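Local atomic coordinates of CG14216 (Drosophila melanogaster, PDB entry 3P9Y), a protein that is a phosphatase that removes phosphate from the C-terminal domain of RNA polymerase II and probably acts in RNA processing and transcription termination. Residues Val158-Met162 with Phe183-Arg189; Ser23-His27 with Arg38-Thr42; Tyr120-Val124 with Leu192-Leu196; Glu107-Ile111 with Asp134-Val138. The protein carries 2 engineered substitutions. The contacts are given in a common frame with arbitrary orientation. Residue numbers count along the deposited sequence, not the author numbering.

Overall arrangement
The chain folds around a five-stranded mixed sheet, an LMW PTP-like fold. Contact 2 closes first: it returns strand 36-41 to helix 22-32, within the first beta-alpha-beta unit. Contact 4 opens at 107-111, just ahead of strand 111-114. Contact 3 opens at 120-124 before contact 4 closes at 134-138, so these two cross. Contact 1, between helices 149-167 and 172-187, opens and closes before contact 3 ends at 192-196, and so lies within its span. Leu196 O and Val138 N, 2.8 Å apart and probably hydrogen-bonded, link contacts 3 and 4. Thr42 of contact 2 packs on Leu122 and Val123 of contact 3, and Tyr40 on Phe109 of contact 4.

Contact 1 of 4, residues Val158-Met162 with Phe183-Arg189; sequences VITDM and FEERRKR
Helix 158-162 and helix 183-187 cross at 138° between their N-to-C directions, with axes 12.2 Å apart. Met162 CA faces Phe183 CA at 7.3 Å, and Val158 CA faces Arg187 CA at 8.7 Å. Arg187 NH1 donates to Asp161 OD2 at 3.0 Å, a hydrogen-bonded salt bridge at the partly exposed edge, with chi1 to chi3 of Arg187 all m. Water 1 closes a ring: it donates to Asp161 OD2 at 2.7 Å and accepts from Arg187 NH2 at 2.9 Å. Beyond Arg187, Lys188 leaves helical phi/psi with positive phi, and its NZ donates to Glu185 O at 2.9 Å. Glu184 OE2 accepts from Ile191 N. Next to the polar pair, Phe183 (chi1 t) packs between these two consecutive helices, which are closer to antiparallel than to parallel. Met162 CB lies over one ring face, 3.8 Å from Phe183 CZ. Met162 SD lies 5.1 Å from the ring centroid, a Met-aromatic contact. Helix 149-167 also packs on strand 111-114 through Ile159 and Met162, and on helix 22-32 through Thr160.

Contact 2 of 4, residues Ser23-His27 with Arg38-Thr42; sequences SMEAH and RSYGT
Helix 23-27 and strand 38-41 run almost antiparallel, at 177°, with axes 8.1 Å apart. The CA atoms of Ser23 and Ser39 are the nearest pair, at 5.9 Å. The hydrogen bonding centres on Ser39, whose CA-to-CB bond points at the helix. Its OG, in rotamer p, meets His27 ND1 at 2.9 Å in the plane of the imidazole; either atom could be the donor. His27 reaches it with chi1 t, one helical turn after Ser23. Ser39 OG is also bound to Lys96 and Asn19. Ser23, again p, turns its OG to Asp16 and Asn19. Both segments belong to the beta-alpha-beta unit of strand 11-16, helix 22-32 and strand 36-41. In LMW PTP-like phosphatases the loop between the first strand and the helix is the phosphate-binding P-loop; Asn19 lies in it, Ser23 just after it, and Ser39 reaches it through Asn19. The remaining contacts are van der Waals. Ser23 OG lies 3.9 Å from Ser39 CB, and His27 CE1 lies 4.0 Å from Arg38 CA. Met24, m at all three chi angles, curls its SD to 3.3 Å from Ser39 OG while packing on helix 85-95. Arg38 and Tyr40 direct their CA-to-CB bonds away from the helix.

Contact 3 of 4, residues Tyr120-Val124 with Leu192-Leu196; sequences YDLVV and LHSVL. With IMD (imidazole), chain I.
Helix 120-124 and strand 192-196 run nearly parallel, 6° apart, with their axes 10.6 Å from each other. Tyr120 CA lies 8.1 Å from Leu192 CA, and Val124 CA lies 7.7 Å from Ser194 CA. One helical turn therefore spans two strand residues. Strand 192-197 is an outermost strand of the sheet and pairs antiparallel with strand 137-142. Leu192, Ser194 and Leu196 point their CA-to-CB bonds at the helix. Tyr120 (chi1 t) extends across the gap, and its OH meets Ser194 OG (chi1 m) at 2.5 Å, a short hydrogen bond in which either could be the donor. Leu192 CB lies over one face of the tyrosine ring in a CH-pi contact, 3.8 Å from the centroid and 3.6 Å from Tyr120 CZ. Val124 CG1 meets Leu196 CD1 at 4.2 Å. His193 turns away and bonds through NE2 to His139. An imidazole, probably from the crystallisation liquor, donates from N1 to Asp121 OD1 at 3.1 Å. In this alpha/beta fold helix 117-128 packs across one face of the sheet and reaches its antiparallel edge strand; Tyr120 and Val123 also touch strand 111-114. The helix is thus held to the edge strand by one hydroxyl pair, with a CH-pi contact at Leu192 before it and an aliphatic one at Leu196 after it. The two hydroxyls share one short hydrogen bond across a partly exposed interface.

Contact 4 of 4, residues Glu107-Ile111 with Asp134-Val138; sequences EQFDI and DNRPV
The segment 107-111 is mostly extended and leads into strand 111-114, while 134-138 leads into strand 137-142. Their end-to-end directions differ by 34°, and the nearest CA atoms are Asp110 and Val138 at 4.7 Å. Glu107 turns to strand 36-41, where its side chain packs on Tyr40 and OE1 makes a long, weak ion pair with Arg38. Gln108 points its CA-to-CB bond at the partner, and its OE1 accepts a weak bond from Arg136 NH1 at 3.2 Å. The CA-to-CB bond of Phe109 points away from 134-138, and its ring packs on Arg38. Its backbone N lies over one face of the Arg136 guanidinium and bonds to Tyr198 OH, and Phe109 O approaches Val138 CG2 to 3.0 Å. These two segments are the entrances to neighbouring parallel strands in the central sheet of the LMW PTP-like fold. Asp110 leaves the extended form, with phi/psi -86/-34. Its OD1 makes a salt bridge with Arg136 NH2, a weak hydrogen bond at 3.3 Å in the guanidinium plane; OD2 accepts from Ala11 N. Arg136 is stretched, with chi1 to chi3 all t, to reach these partners. Water 2 sits 3.0 Å from Asp110 O and 2.8 Å from Pro137 O. Water 3 sits 2.7 Å from Asp110 OD1 and from Pro137 O, and accepts from Arg136 NE at 3.3 Å. Ile111 turns away from Val138 and packs on helices 149-167 and 172-187.

Contact 1 of 4, residues Val158-Met162 with Phe183-Arg189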
loop_
_atom_site.group_PDB
_atom_site.type_symbol
_atom_site.label_atom_id
_atom_site.label_comp_id
_atom_site.label_asym_id
_atom_site.label_seq_id
_atom_site.Cartn_x
_atom_site.Cartn_y
_atom_site.Cartn_z
ATOM N N VAL A 158 9.212 -4.537 6.456
ATOM C CA VAL A 158 8.693 -5.888 6.662
ATOM C C VAL A 158 8.028 -6.420 5.398
ATOM O O VAL A 158 8.234 -7.564 5.007
ATOM C CB VAL A 158 7.669 -5.932 7.811
ATOM C CG1 VAL A 158 7.122 -7.343 7.976
ATOM C CG2 VAL A 158 8.307 -5.444 9.105
ATOM N N ILE A 159 7.216 -5.585 4.772
ATOM C CA ILE A 159 6.540 -5.962 3.548
ATOM C C ILE A 159 7.571 -6.281 2.477
ATOM O O ILE A 159 7.399 -7.217 1.698
ATOM C CB ILE A 159 5.620 -4.838 3.069
ATOM C CG1 ILE A 159 4.387 -4.771 3.973
ATOM C CG2 ILE A 159 5.206 -5.057 1.622
ATOM C CD1 ILE A 159 3.551 -3.529 3.771
ATOM N N THR A 160 8.648 -5.504 2.442
ATOM C CA THR A 160 9.674 -5.697 1.429
ATOM C C THR A 160 10.414 -7.013 1.658
ATOM O O THR A 160 10.707 -7.729 0.706
ATOM C CB THR A 160 10.670 -4.525 1.394
ATOM O OG1 THR A 160 9.981 -3.329 1.012
ATOM C CG2 THR A 160 11.779 -4.798 0.393
ATOM N N ASP A 161 10.710 -7.337 2.913
ATOM C CA ASP A 161 11.309 -8.632 3.230
ATOM C C ASP A 161 10.410 -9.762 2.747
ATOM O O ASP A 161 10.890 -10.767 2.220
ATOM C CB ASP A 161 11.538 -8.783 4.733
ATOM C CG ASP A 161 12.639 -7.882 5.251
ATOM O OD1 ASP A 161 13.537 -7.509 4.467
ATOM O OD2 ASP A 161 12.608 -7.552 6.452
ATOM N N MET A 162 9.105 -9.595 2.929
ATOM C CA MET A 162 8.156 -10.623 2.521
ATOM C C MET A 162 8.156 -10.795 1.003
ATOM O O MET A 162 8.198 -11.915 0.502
ATOM C CB MET A 162 6.751 -10.275 2.995
ATOM C CG MET A 162 5.741 -11.347 2.650
ATOM S SD MET A 162 4.072 -10.957 3.193
ATOM C CE MET A 162 3.635 -9.641 2.057
ATOM N N PHE A 183 7.604 -17.350 7.207
ATOM C CA PHE A 183 7.697 -15.930 7.526
ATOM C C PHE A 183 6.990 -15.635 8.848
ATOM O O PHE A 183 7.503 -14.888 9.681
ATOM C CB PHE A 183 7.076 -15.095 6.404
ATOM C CG PHE A 183 7.427 -13.627 6.463
ATOM C CD1 PHE A 183 8.551 -13.143 5.815
ATOM C CD2 PHE A 183 6.624 -12.737 7.154
ATOM C CE1 PHE A 183 8.874 -11.789 5.862
ATOM C CE2 PHE A 183 6.939 -11.387 7.206
ATOM C CZ PHE A 183 8.067 -10.912 6.553
ATOM N N GLU A 184 5.814 -16.228 9.035
ATOM C CA GLU A 184 5.026 -16.011 10.243
ATOM C C GLU A 184 5.790 -16.476 11.478
ATOM O O GLU A 184 5.807 -15.795 12.496
ATOM C CB GLU A 184 3.681 -16.742 10.140
ATOM C CG GLU A 184 2.689 -16.058 9.212
ATOM C CD GLU A 184 1.480 -16.914 8.894
ATOM O OE1 GLU A 184 1.635 -18.143 8.732
ATOM O OE2 GLU A 184 0.378 -16.350 8.788
ATOM N N GLU A 185 6.433 -17.630 11.371
ATOM C CA GLU A 185 7.157 -18.209 12.489
ATOM C C GLU A 185 8.425 -17.416 12.814
ATOM O O GLU A 185 8.789 -17.277 13.978
ATOM C CB GLU A 185 7.512 -19.666 12.190
ATOM C CG GLU A 185 6.296 -20.594 12.168
ATOM C CD GLU A 185 6.658 -22.056 11.978
ATOM O OE1 GLU A 185 7.856 -22.394 12.011
ATOM O OE2 GLU A 185 5.737 -22.874 11.798
ATOM N N ARG A 186 9.085 -16.890 11.788
ATOM C CA ARG A 186 10.374 -16.232 11.979
ATOM C C ARG A 186 10.216 -14.778 12.409
ATOM O O ARG A 186 10.995 -14.275 13.216
ATOM C CB ARG A 186 11.203 -16.305 10.696
ATOM C CG ARG A 186 12.635 -15.815 10.872
ATOM C CD ARG A 186 13.580 -16.461 9.859
ATOM N NE ARG A 186 14.944 -15.937 9.953
ATOM C CZ ARG A 186 15.315 -14.753 9.479
ATOM N NH1 ARG A 186 14.419 -13.965 8.891
ATOM N NH2 ARG A 186 16.574 -14.351 9.597
ATOM N N ARG A 187 9.203 -14.111 11.865
ATOM C CA ARG A 187 8.999 -12.686 12.091
ATOM C C ARG A 187 7.895 -12.440 13.129
ATOM O O ARG A 187 7.636 -11.302 13.520
ATOM C CB ARG A 187 8.647 -11.999 10.769
ATOM C CG ARG A 187 9.632 -12.289 9.636
ATOM C CD ARG A 187 11.045 -11.838 9.998
ATOM N NE ARG A 187 11.062 -10.439 10.416
ATOM C CZ ARG A 187 11.252 -9.408 9.595
ATOM N NH1 ARG A 187 11.451 -9.597 8.294
ATOM N NH2 ARG A 187 11.244 -8.176 10.079
ATOM N N LYS A 188 7.247 -13.519 13.559
ATOM C CA LYS A 188 6.217 -13.457 14.596
ATOM C C LYS A 188 5.077 -12.518 14.228
ATOM O O LYS A 188 4.618 -11.737 15.062
ATOM C CB LYS A 188 6.828 -13.011 15.927
ATOM C CG LYS A 188 8.155 -13.672 16.256
ATOM C CD LYS A 188 8.029 -15.179 16.397
ATOM C CE LYS A 188 9.380 -15.810 16.736
ATOM N NZ LYS A 188 9.302 -17.292 16.841
ATOM N N ARG A 189 4.627 -12.586 12.979
ATOM C CA ARG A 189 3.482 -11.798 12.538
ATOM C C ARG A 189 2.516 -12.682 11.772
ATOM O O ARG A 189 2.929 -13.580 11.036
ATOM C CB ARG A 189 3.922 -10.654 11.629
ATOM C CG ARG A 189 4.817 -9.624 12.289
ATOM C CD ARG A 189 5.435 -8.724 11.225
ATOM N NE ARG A 189 6.489 -7.865 11.758
ATOM C CZ ARG A 189 6.298 -6.614 12.166
ATOM N NH1 ARG A 189 5.092 -6.050 12.103
ATOM N NH2 ARG A 189 7.325 -5.917 12.633
HETATM O O HOH W 1 11.847 -5.861 8.391
#

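Contact 2 of 4, residues Ser23-His27 with Arg38-Thr42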
loop_
_atom_site.group_PDB
_atom_site.type_symbol
_atom_site.label_atom_id
_atom_site.label_comp_id
_atom_site.label_asym_id
_atom_site.label_seq_id
_atom_site.Cartn_x
_atom_site.Cartn_y
_atom_site.Cartn_z
ATOM N N SER A 23 0.759 2.825 2.421
ATOM C CA SER A 23 0.975 2.266 1.088
ATOM C C SER A 23 2.081 3.012 0.351
ATOM O O SER A 23 2.785 2.434 -0.467
ATOM C CB SER A 23 -0.306 2.308 0.253
ATOM O OG SER A 23 -0.616 3.630 -0.152
ATOM N N MET A 24 2.232 4.296 0.637
ATOM C CA MET A 24 3.207 5.114 -0.075
ATOM C C MET A 24 4.619 4.911 0.465
ATOM O O MET A 24 5.586 4.964 -0.283
ATOM C CB MET A 24 2.805 6.587 -0.011
ATOM C CG MET A 24 1.540 6.878 -0.800
ATOM S SD MET A 24 1.713 6.396 -2.532
ATOM C CE MET A 24 2.562 7.836 -3.182
ATOM N N GLU A 25 4.728 4.679 1.764
ATOM C CA GLU A 25 6.002 4.332 2.367
ATOM C C GLU A 25 6.481 3.007 1.771
ATOM O O GLU A 25 7.647 2.868 1.386
ATOM C CB GLU A 25 5.837 4.208 3.878
ATOM C CG GLU A 25 7.129 4.232 4.653
ATOM C CD GLU A 25 7.779 5.600 4.648
ATOM O OE1 GLU A 25 8.885 5.714 4.093
ATOM O OE2 GLU A 25 7.180 6.562 5.182
ATOM N N ALA A 26 5.568 2.040 1.681
ATOM C CA ALA A 26 5.885 0.745 1.083
ATOM C C ALA A 26 6.173 0.892 -0.410
ATOM O O ALA A 26 7.050 0.216 -0.947
ATOM C CB ALA A 26 4.740 -0.242 1.302
ATOM N N HIS A 27 5.423 1.761 -1.079
ATOM C CA HIS A 27 5.613 1.987 -2.505
ATOM C C HIS A 27 7.052 2.416 -2.730
ATOM O O HIS A 27 7.761 1.852 -3.560
ATOM C CB HIS A 27 4.667 3.077 -3.018
ATOM C CG HIS A 27 4.661 3.227 -4.513
ATOM N ND1 HIS A 27 3.509 3.469 -5.232
ATOM C CD2 HIS A 27 5.663 3.170 -5.424
ATOM C CE1 HIS A 27 3.799 3.549 -6.519
ATOM N NE2 HIS A 27 5.100 3.374 -6.662
ATOM N N ARG A 38 2.736 -0.738 -7.552
ATOM C CA ARG A 38 1.733 0.322 -7.623
ATOM C C ARG A 38 1.014 0.363 -6.284
ATOM O O ARG A 38 1.035 -0.615 -5.548
ATOM C CB ARG A 38 0.731 0.058 -8.753
ATOM C CG ARG A 38 1.343 0.087 -10.141
ATOM C CD ARG A 38 0.283 -0.018 -11.225
ATOM N NE ARG A 38 0.829 0.238 -12.557
ATOM C CZ ARG A 38 1.456 -0.669 -13.301
ATOM N NH1 ARG A 38 1.629 -1.908 -12.849
ATOM N NH2 ARG A 38 1.914 -0.336 -14.502
ATOM N N SER A 39 0.391 1.489 -5.956
ATOM C CA SER A 39 -0.264 1.633 -4.658
ATOM C C SER A 39 -1.668 2.202 -4.789
ATOM O O SER A 39 -1.959 2.949 -5.721
ATOM C CB SER A 39 0.564 2.527 -3.732
ATOM O OG SER A 39 0.773 3.804 -4.308
ATOM N N TYR A 40 -2.524 1.854 -3.832
ATOM C CA TYR A 40 -3.914 2.295 -3.835
ATOM C C TYR A 40 -4.462 2.408 -2.412
ATOM O O TYR A 40 -3.859 1.912 -1.461
ATOM C CB TYR A 40 -4.773 1.305 -4.627
ATOM C CG TYR A 40 -4.258 1.031 -6.015
ATOM C CD1 TYR A 40 -4.623 1.839 -7.082
ATOM C CD2 TYR A 40 -3.399 -0.028 -6.259
ATOM C CE1 TYR A 40 -4.146 1.599 -8.355
ATOM C CE2 TYR A 40 -2.919 -0.280 -7.527
ATOM C CZ TYR A 40 -3.296 0.538 -8.573
ATOM O OH TYR A 40 -2.818 0.293 -9.839
ATOM N N GLY A 41 -5.608 3.070 -2.280
ATOM C CA GLY A 41 -6.355 3.103 -1.036
ATOM C C GLY A 41 -7.716 2.487 -1.303
ATOM O O GLY A 41 -8.098 2.340 -2.456
ATOM N N THR A 42 -8.447 2.124 -0.255
ATOM C CA THR A 42 -9.743 1.472 -0.423
ATOM C C THR A 42 -10.900 2.326 0.098
ATOM O O THR A 42 -12.064 2.016 -0.145
ATOM C CB THR A 42 -9.783 0.106 0.289
ATOM O OG1 THR A 42 -9.371 0.260 1.652
ATOM C CG2 THR A 42 -8.873 -0.890 -0.405
#

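Contact 3 of 4, residues Tyr120-Val124 with Leu192-Leu196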
loop_
_atom_site.group_PDB
_atom_site.type_symbol
_atom_site.label_atom_id
_atom_site.label_comp_id
_atom_site.label_asym_id
_atom_site.label_seq_id
_atom_site.Cartn_x
_atom_site.Cartn_y
_atom_site.Cartn_z
ATOM N N TYR A 120 -7.865 -5.355 3.659
ATOM C CA TYR A 120 -7.837 -6.717 3.152
ATOM C C TYR A 120 -9.231 -7.155 2.686
ATOM O O TYR A 120 -9.389 -7.643 1.575
ATOM C CB TYR A 120 -7.347 -7.644 4.257
ATOM C CG TYR A 120 -7.280 -9.112 3.902
ATOM C CD1 TYR A 120 -6.282 -9.604 3.073
ATOM C CD2 TYR A 120 -8.183 -10.016 4.445
ATOM C CE1 TYR A 120 -6.205 -10.955 2.772
ATOM C CE2 TYR A 120 -8.116 -11.361 4.150
ATOM C CZ TYR A 120 -7.128 -11.826 3.316
ATOM O OH TYR A 120 -7.063 -13.168 3.030
ATOM N N ASP A 121 -10.229 -6.965 3.543
ATOM C CA ASP A 121 -11.593 -7.387 3.247
ATOM C C ASP A 121 -12.185 -6.646 2.059
ATOM O O ASP A 121 -12.866 -7.243 1.235
ATOM C CB ASP A 121 -12.488 -7.181 4.467
ATOM C CG ASP A 121 -12.238 -8.207 5.546
ATOM O OD1 ASP A 121 -11.674 -9.273 5.234
ATOM O OD2 ASP A 121 -12.600 -7.948 6.705
ATOM N N LEU A 122 -11.937 -5.345 1.977
ATOM C CA LEU A 122 -12.462 -4.550 0.874
ATOM C C LEU A 122 -11.828 -4.994 -0.440
ATOM O O LEU A 122 -12.500 -5.088 -1.468
ATOM C CB LEU A 122 -12.209 -3.059 1.119
ATOM C CG LEU A 122 -13.068 -2.445 2.230
ATOM C CD1 LEU A 122 -12.578 -1.059 2.607
ATOM C CD2 LEU A 122 -14.538 -2.396 1.806
ATOM N N VAL A 123 -10.531 -5.278 -0.398
ATOM C CA VAL A 123 -9.813 -5.743 -1.570
ATOM C C VAL A 123 -10.369 -7.090 -2.022
ATOM O O VAL A 123 -10.637 -7.289 -3.202
ATOM C CB VAL A 123 -8.298 -5.874 -1.283
ATOM C CG1 VAL A 123 -7.616 -6.704 -2.355
ATOM C CG2 VAL A 123 -7.650 -4.489 -1.166
ATOM N N VAL A 124 -10.547 -8.008 -1.078
ATOM C CA VAL A 124 -11.010 -9.351 -1.404
ATOM C C VAL A 124 -12.454 -9.307 -1.903
ATOM O O VAL A 124 -12.801 -9.960 -2.885
ATOM C CB VAL A 124 -10.885 -10.298 -0.193
ATOM C CG1 VAL A 124 -11.590 -11.621 -0.458
ATOM C CG2 VAL A 124 -9.413 -10.537 0.143
ATOM N N LEU A 192 -2.592 -12.685 6.604
ATOM C CA LEU A 192 -3.841 -13.190 6.046
ATOM C C LEU A 192 -3.603 -13.433 4.562
ATOM O O LEU A 192 -2.979 -12.612 3.890
ATOM C CB LEU A 192 -4.985 -12.187 6.241
ATOM C CG LEU A 192 -5.142 -11.597 7.646
ATOM C CD1 LEU A 192 -6.295 -10.605 7.675
ATOM C CD2 LEU A 192 -5.354 -12.695 8.689
ATOM N N HIS A 193 -4.094 -14.554 4.048
ATOM C CA HIS A 193 -3.841 -14.915 2.661
ATOM C C HIS A 193 -5.092 -15.427 1.958
ATOM O O HIS A 193 -5.811 -16.275 2.487
ATOM C CB HIS A 193 -2.751 -15.976 2.581
ATOM C CG HIS A 193 -2.480 -16.451 1.187
ATOM N ND1 HIS A 193 -2.199 -17.767 0.886
ATOM C CD2 HIS A 193 -2.446 -15.781 0.013
ATOM C CE1 HIS A 193 -2.000 -17.884 -0.414
ATOM N NE2 HIS A 193 -2.147 -16.695 -0.967
ATOM N N SER A 194 -5.344 -14.890 0.768
ATOM C CA SER A 194 -6.394 -15.399 -0.103
ATOM C C SER A 194 -5.847 -15.498 -1.515
ATOM O O SER A 194 -5.032 -14.672 -1.930
ATOM C CB SER A 194 -7.607 -14.469 -0.095
ATOM O OG SER A 194 -8.218 -14.438 1.180
ATOM N N VAL A 195 -6.286 -16.518 -2.244
ATOM C CA VAL A 195 -5.990 -16.615 -3.666
ATOM C C VAL A 195 -7.244 -16.273 -4.454
ATOM O O VAL A 195 -8.264 -16.948 -4.334
ATOM C CB VAL A 195 -5.533 -18.025 -4.064
ATOM C CG1 VAL A 195 -5.080 -18.035 -5.512
ATOM C CG2 VAL A 195 -4.415 -18.504 -3.147
ATOM N N LEU A 196 -7.166 -15.218 -5.256
ATOM C CA LEU A 196 -8.273 -14.829 -6.116
ATOM C C LEU A 196 -7.840 -14.949 -7.569
ATOM O O LEU A 196 -6.701 -15.308 -7.852
ATOM C CB LEU A 196 -8.713 -13.408 -5.787
ATOM C CG LEU A 196 -9.180 -13.275 -4.337
ATOM C CD1 LEU A 196 -9.136 -11.834 -3.869
ATOM C CD2 LEU A 196 -10.579 -13.855 -4.180
HETATM N N1 IMD I . -13.275 -11.092 3.345
HETATM C C2 IMD I . -13.714 -10.389 2.278
HETATM N N3 IMD I . -14.339 -11.239 1.431
HETATM C C4 IMD I . -14.296 -12.479 1.965
HETATM C C5 IMD I . -13.626 -12.386 3.175
#

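Contact 4 of 4, residues Glu107-Ile111 with Asp134-Val138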
loop_
_atom_site.group_PDB
_atom_site.type_symbol
_atom_site.label_atom_id
_atom_site.label_comp_id
_atom_site.label_asym_id
_atom_site.label_seq_id
_atom_site.Cartn_x
_atom_site.Cartn_y
_atom_site.Cartn_z
ATOM N N GLU A 107 -5.584 -2.245 -13.509
ATOM C CA GLU A 107 -4.312 -2.958 -13.458
ATOM C C GLU A 107 -4.500 -4.309 -12.778
ATOM O O GLU A 107 -5.366 -4.465 -11.917
ATOM C CB GLU A 107 -3.267 -2.140 -12.693
ATOM C CG GLU A 107 -3.037 -0.740 -13.241
ATOM C CD GLU A 107 -2.383 -0.743 -14.611
ATOM O OE1 GLU A 107 -1.781 -1.770 -14.991
ATOM O OE2 GLU A 107 -2.467 0.289 -15.310
ATOM N N GLN A 108 -3.678 -5.280 -13.160
ATOM C CA GLN A 108 -3.693 -6.593 -12.529
ATOM C C GLN A 108 -2.348 -6.886 -11.872
ATOM O O GLN A 108 -1.321 -6.340 -12.269
ATOM C CB GLN A 108 -4.017 -7.669 -13.560
ATOM C CG GLN A 108 -5.362 -7.470 -14.227
ATOM C CD GLN A 108 -5.767 -8.661 -15.061
ATOM O OE1 GLN A 108 -4.940 -9.511 -15.386
ATOM N NE2 GLN A 108 -7.046 -8.733 -15.411
ATOM N N PHE A 109 -2.357 -7.755 -10.868
ATOM C CA PHE A 109 -1.162 -8.002 -10.071
ATOM C C PHE A 109 -0.990 -9.474 -9.734
ATOM O O PHE A 109 -1.947 -10.241 -9.743
ATOM C CB PHE A 109 -1.230 -7.187 -8.779
ATOM C CG PHE A 109 -1.493 -5.726 -9.003
ATOM C CD1 PHE A 109 -0.454 -4.861 -9.295
ATOM C CD2 PHE A 109 -2.782 -5.223 -8.933
ATOM C CE1 PHE A 109 -0.697 -3.511 -9.512
ATOM C CE2 PHE A 109 -3.030 -3.876 -9.146
ATOM C CZ PHE A 109 -1.984 -3.021 -9.436
ATOM N N ASP A 110 0.247 -9.861 -9.450
ATOM C CA ASP A 110 0.547 -11.193 -8.952
ATOM C C ASP A 110 0.402 -11.232 -7.439
ATOM O O ASP A 110 0.024 -12.255 -6.877
ATOM C CB ASP A 110 1.972 -11.600 -9.326
ATOM C CG ASP A 110 2.201 -11.586 -10.823
ATOM O OD1 ASP A 110 1.478 -12.308 -11.541
ATOM O OD2 ASP A 110 3.098 -10.847 -11.277
ATOM N N ILE A 111 0.729 -10.121 -6.783
ATOM C CA ILE A 111 0.614 -10.030 -5.329
ATOM C C ILE A 111 0.037 -8.680 -4.920
ATOM O O ILE A 111 0.477 -7.636 -5.397
ATOM C CB ILE A 111 1.977 -10.208 -4.631
ATOM C CG1 ILE A 111 2.604 -11.554 -5.011
ATOM C CG2 ILE A 111 1.814 -10.111 -3.123
ATOM C CD1 ILE A 111 3.972 -11.805 -4.374
ATOM N N ASP A 134 -9.885 -15.126 -16.851
ATOM C CA ASP A 134 -8.540 -15.498 -17.283
ATOM C C ASP A 134 -7.980 -16.632 -16.432
ATOM O O ASP A 134 -7.047 -17.320 -16.841
ATOM C CB ASP A 134 -7.596 -14.296 -17.185
ATOM C CG ASP A 134 -7.969 -13.177 -18.136
ATOM O OD1 ASP A 134 -8.297 -13.472 -19.306
ATOM O OD2 ASP A 134 -7.925 -11.999 -17.712
ATOM N N ASN A 135 -8.549 -16.820 -15.244
ATOM C CA ASN A 135 -8.025 -17.789 -14.289
ATOM C C ASN A 135 -6.570 -17.499 -13.917
ATOM O O ASN A 135 -5.822 -18.404 -13.541
ATOM C CB ASN A 135 -8.170 -19.215 -14.827
ATOM C CG ASN A 135 -9.597 -19.721 -14.746
ATOM O OD1 ASN A 135 -10.367 -19.303 -13.876
ATOM N ND2 ASN A 135 -9.959 -20.627 -15.647
ATOM N N ARG A 136 -6.176 -16.232 -14.022
ATOM C CA ARG A 136 -4.857 -15.802 -13.569
ATOM C C ARG A 136 -4.881 -15.609 -12.056
ATOM O O ARG A 136 -5.571 -14.724 -11.554
ATOM C CB ARG A 136 -4.450 -14.491 -14.246
ATOM C CG ARG A 136 -3.181 -13.874 -13.671
ATOM C CD ARG A 136 -2.945 -12.466 -14.206
ATOM N NE ARG A 136 -1.768 -11.841 -13.605
ATOM C CZ ARG A 136 -1.272 -10.664 -13.976
ATOM N NH1 ARG A 136 -1.853 -9.974 -14.949
ATOM N NH2 ARG A 136 -0.193 -10.172 -13.375
ATOM N N PRO A 137 -4.130 -16.440 -11.322
ATOM C CA PRO A 137 -4.141 -16.331 -9.861
ATOM C C PRO A 137 -3.463 -15.052 -9.374
ATOM O O PRO A 137 -2.470 -14.609 -9.955
ATOM C CB PRO A 137 -3.335 -17.556 -9.401
ATOM C CG PRO A 137 -3.140 -18.409 -10.615
ATOM C CD PRO A 137 -3.216 -17.494 -11.790
ATOM N N VAL A 138 -4.020 -14.465 -8.322
ATOM C CA VAL A 138 -3.406 -13.339 -7.631
ATOM C C VAL A 138 -3.465 -13.613 -6.135
ATOM O O VAL A 138 -4.492 -14.053 -5.618
ATOM C CB VAL A 138 -4.125 -12.014 -7.943
ATOM C CG1 VAL A 138 -5.605 -12.111 -7.606
ATOM C CG2 VAL A 138 -3.469 -10.867 -7.187
HETATM O O HOH W 2 0.138 -14.336 -9.074
HETATM O O HOH W 3 -0.478 -14.202 -11.740
#